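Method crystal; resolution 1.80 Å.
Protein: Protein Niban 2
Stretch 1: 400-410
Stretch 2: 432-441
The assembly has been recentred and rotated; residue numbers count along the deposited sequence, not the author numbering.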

# COMPACT_ATOMS: atom_id res chain seq x y z
N LYS A 400 -10.58 17.22 -7.13
CA LYS A 400 -11.45 17.46 -5.98
C LYS A 400 -11.01 16.67 -4.76
O LYS A 400 -11.24 17.12 -3.63
CB LYS A 400 -12.89 17.15 -6.36
CG LYS A 400 -13.47 18.18 -7.34
CD LYS A 400 -14.92 17.90 -7.72
CE LYS A 400 -15.45 18.96 -8.70
NZ LYS A 400 -16.83 18.65 -9.18
N MET A 401 -10.36 15.52 -4.94
CA MET A 401 -9.88 14.75 -3.80
C MET A 401 -8.57 15.29 -3.23
O MET A 401 -8.19 14.89 -2.12
CB MET A 401 -9.69 13.29 -4.18
CG MET A 401 -11.02 12.54 -4.40
SD MET A 401 -11.97 12.37 -2.89
CE MET A 401 -10.83 11.48 -1.83
N GLN A 402 -7.87 16.18 -3.94
CA GLN A 402 -6.51 16.54 -3.54
C GLN A 402 -6.48 17.24 -2.19
O GLN A 402 -5.55 17.04 -1.41
CB GLN A 402 -5.85 17.40 -4.61
CG GLN A 402 -5.61 16.67 -5.91
CD GLN A 402 -4.99 15.29 -5.72
OE1 GLN A 402 -4.20 15.06 -4.80
NE2 GLN A 402 -5.35 14.35 -6.59
N SER A 403 -7.48 18.07 -1.90
CA SER A 403 -7.50 18.78 -0.62
C SER A 403 -7.66 17.81 0.55
O SER A 403 -7.22 18.11 1.66
CB SER A 403 -8.60 19.84 -0.60
OG SER A 403 -9.89 19.25 -0.57
N CYS A 404 -8.29 16.65 0.31
CA CYS A 404 -8.37 15.63 1.35
C CYS A 404 -7.02 14.95 1.56
O CYS A 404 -6.54 14.82 2.69
CB CYS A 404 -9.43 14.58 1.00
SG CYS A 404 -11.01 15.23 0.40
N TYR A 405 -6.41 14.50 0.46
CA TYR A 405 -5.13 13.80 0.54
C TYR A 405 -4.06 14.69 1.16
O TYR A 405 -3.22 14.22 1.94
CB TYR A 405 -4.72 13.33 -0.86
CG TYR A 405 -5.64 12.30 -1.51
CD1 TYR A 405 -6.29 11.33 -0.76
CD2 TYR A 405 -5.84 12.29 -2.90
CE1 TYR A 405 -7.14 10.37 -1.37
CE2 TYR A 405 -6.67 11.34 -3.51
CZ TYR A 405 -7.31 10.39 -2.73
OH TYR A 405 -8.13 9.45 -3.32
N GLU A 406 -4.11 15.99 0.84
CA GLU A 406 -3.11 16.94 1.33
C GLU A 406 -3.07 17.01 2.86
O GLU A 406 -2.03 17.37 3.43
CB GLU A 406 -3.40 18.34 0.76
CG GLU A 406 -2.30 19.39 1.03
CD GLU A 406 -2.49 20.16 2.33
OE1 GLU A 406 -3.58 20.08 2.94
OE2 GLU A 406 -1.53 20.85 2.75
N LYS A 407 -4.17 16.67 3.53
CA LYS A 407 -4.19 16.73 4.99
C LYS A 407 -3.15 15.80 5.61
O LYS A 407 -2.70 16.03 6.73
CB LYS A 407 -5.58 16.41 5.54
CG LYS A 407 -6.67 17.37 5.09
CD LYS A 407 -6.39 18.81 5.54
CE LYS A 407 -7.62 19.68 5.33
NZ LYS A 407 -7.28 21.14 5.34
N MET A 408 -2.76 14.74 4.89
CA MET A 408 -1.80 13.79 5.45
C MET A 408 -0.36 14.22 5.31
O MET A 408 0.51 13.63 5.96
CB MET A 408 -1.95 12.41 4.81
CG MET A 408 -3.27 11.72 5.07
SD MET A 408 -3.72 11.64 6.81
CE MET A 408 -2.30 10.82 7.54
N GLU A 409 -0.06 15.23 4.49
CA GLU A 409 1.35 15.52 4.24
C GLU A 409 2.04 16.17 5.43
O GLU A 409 3.27 16.20 5.46
CB GLU A 409 1.50 16.36 2.97
CG GLU A 409 1.32 15.50 1.73
CD GLU A 409 0.68 16.22 0.57
OE1 GLU A 409 -0.12 15.58 -0.15
OE2 GLU A 409 0.98 17.41 0.37
N SER A 410 1.29 16.63 6.42
CA SER A 410 1.90 17.10 7.66
C SER A 410 2.22 15.98 8.64
O SER A 410 2.76 16.24 9.72
CB SER A 410 1.01 18.15 8.33
OG SER A 410 -0.23 17.60 8.73
N ALA A 432 -3.75 5.84 4.94
CA ALA A 432 -4.80 6.79 5.31
C ALA A 432 -5.50 7.35 4.07
O ALA A 432 -6.73 7.51 4.06
CB ALA A 432 -4.23 7.92 6.16
N GLN A 433 -4.74 7.66 3.02
CA GLN A 433 -5.33 8.24 1.82
C GLN A 433 -6.20 7.22 1.09
O GLN A 433 -7.27 7.57 0.57
CB GLN A 433 -4.23 8.78 0.91
CG GLN A 433 -3.50 9.95 1.54
CD GLN A 433 -2.33 10.46 0.72
OE1 GLN A 433 -1.75 9.73 -0.09
NE2 GLN A 433 -1.96 11.72 0.95
N ILE A 434 -5.79 5.95 1.07
CA ILE A 434 -6.62 4.93 0.44
C ILE A 434 -7.94 4.79 1.19
O ILE A 434 -9.01 4.67 0.57
CB ILE A 434 -5.86 3.59 0.36
CG1 ILE A 434 -4.87 3.60 -0.81
CG2 ILE A 434 -6.83 2.41 0.20
CD1 ILE A 434 -5.50 3.73 -2.18
N HIS A 435 -7.90 4.82 2.53
CA HIS A 435 -9.14 4.79 3.30
C HIS A 435 -10.03 5.98 2.96
O HIS A 435 -11.26 5.84 2.87
CB HIS A 435 -8.87 4.78 4.80
CG HIS A 435 -8.31 3.49 5.33
ND1 HIS A 435 -8.94 2.27 5.15
CD2 HIS A 435 -7.20 3.23 6.06
CE1 HIS A 435 -8.22 1.32 5.74
NE2 HIS A 435 -7.16 1.88 6.29
N MET A 436 -9.43 7.16 2.77
CA MET A 436 -10.24 8.33 2.42
C MET A 436 -10.94 8.13 1.08
O MET A 436 -12.11 8.50 0.92
CB MET A 436 -9.38 9.59 2.39
CG MET A 436 -8.93 10.05 3.75
SD MET A 436 -7.79 11.44 3.59
CE MET A 436 -6.85 11.22 5.09
N ARG A 437 -10.23 7.56 0.11
CA ARG A 437 -10.83 7.29 -1.19
C ARG A 437 -11.99 6.31 -1.07
O ARG A 437 -13.06 6.50 -1.65
CB ARG A 437 -9.78 6.77 -2.17
CG ARG A 437 -10.24 6.74 -3.62
CD ARG A 437 -9.11 6.28 -4.55
NE ARG A 437 -8.81 4.86 -4.38
CZ ARG A 437 -8.06 4.15 -5.22
NH1 ARG A 437 -7.55 4.73 -6.29
NH2 ARG A 437 -7.83 2.86 -4.99
N GLU A 438 -11.78 5.25 -0.28
CA GLU A 438 -12.83 4.25 -0.06
C GLU A 438 -14.06 4.89 0.57
O GLU A 438 -15.19 4.67 0.12
CB GLU A 438 -12.29 3.12 0.82
CG GLU A 438 -11.24 2.27 0.13
CD GLU A 438 -10.47 1.37 1.08
OE1 GLU A 438 -9.83 0.42 0.59
OE2 GLU A 438 -10.50 1.62 2.31
N GLN A 439 -13.86 5.70 1.61
CA GLN A 439 -15.01 6.26 2.31
C GLN A 439 -15.75 7.28 1.46
O GLN A 439 -16.98 7.40 1.54
CB GLN A 439 -14.58 6.87 3.64
CG GLN A 439 -14.14 5.82 4.66
CD GLN A 439 -15.08 4.62 4.70
OE1 GLN A 439 -16.27 4.76 5.00
NE2 GLN A 439 -14.55 3.44 4.41
N MET A 440 -15.02 8.02 0.60
CA MET A 440 -15.70 8.91 -0.33
C MET A 440 -16.51 8.11 -1.35
O MET A 440 -17.66 8.46 -1.64
CB MET A 440 -14.70 9.81 -1.04
CG MET A 440 -15.31 10.72 -2.10
SD MET A 440 -16.38 11.98 -1.36
CE MET A 440 -15.22 13.33 -1.26
N ASP A 441 -15.93 7.04 -1.90
CA ASP A 441 -16.67 6.22 -2.85
C ASP A 441 -17.90 5.61 -2.21
O ASP A 441 -18.97 5.55 -2.82
CB ASP A 441 -15.78 5.13 -3.44
CG ASP A 441 -16.38 4.48 -4.68
OD1 ASP A 441 -16.79 5.21 -5.61
OD2 ASP A 441 -16.42 3.23 -4.74
O HOH W 1 -0.18 12.68 -1.22

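The one direct hydrogen bond between the two stretches runs from Gln 433 NE2 to Tyr 405 O, at 3.0 Å with an N-H...O angle of 142°, somewhat bent but within the usual range. It falls where the backbones come closest, Tyr 405 CA lying 5.7 Å from Gln 433 CA. The acceptor is not free: Met 408 N also donates to Tyr 405 O at 3.0 Å, so this carbonyl receives one bond from its own stretch and one from the other. The same amide nitrogen donates to water 1, with 3.0 Å between Gln 433 NE2 and the water oxygen, and the water in turn donates to Glu 409 OE1 across 3.1 Å. Glu 409 OE1 and Gln 433 NE2 are themselves 4.4 Å apart, too far for a direct bond, so the water closes the gap. Gln 433 OE1 is satisfied elsewhere in the structure.

Apolar packing is dominated by methionine. Met 408 SD lies 3.6 Å from Met 436 CE, and Met 408 CE reaches Ala 432 CB at 3.7 Å; its chi angles are all m, whereas Met 436 is extended beyond chi1 (m, t, t). Met 436 SD also approaches Cys 404 CB at 4.4 Å, a looser contact. Further along the helix, Met 401 SD meets Met 440 CE at 3.8 Å. The spacing 432, 436, 440 is that of successive helical turns, and all three CA-to-CB bonds point toward the first stretch.

Tyr 405 loses the most surface to the partner, 86 of the 483 Å² buried in total, although its CA-to-CB bond points sideways. Arg 437 CB sits at the ring edge, near its plane, 3.4 Å from Tyr 405 OH; this is van der Waals contact with the aliphatic base of the arginine, whose guanidinium nitrogens NH1 and NH2 bond elsewhere.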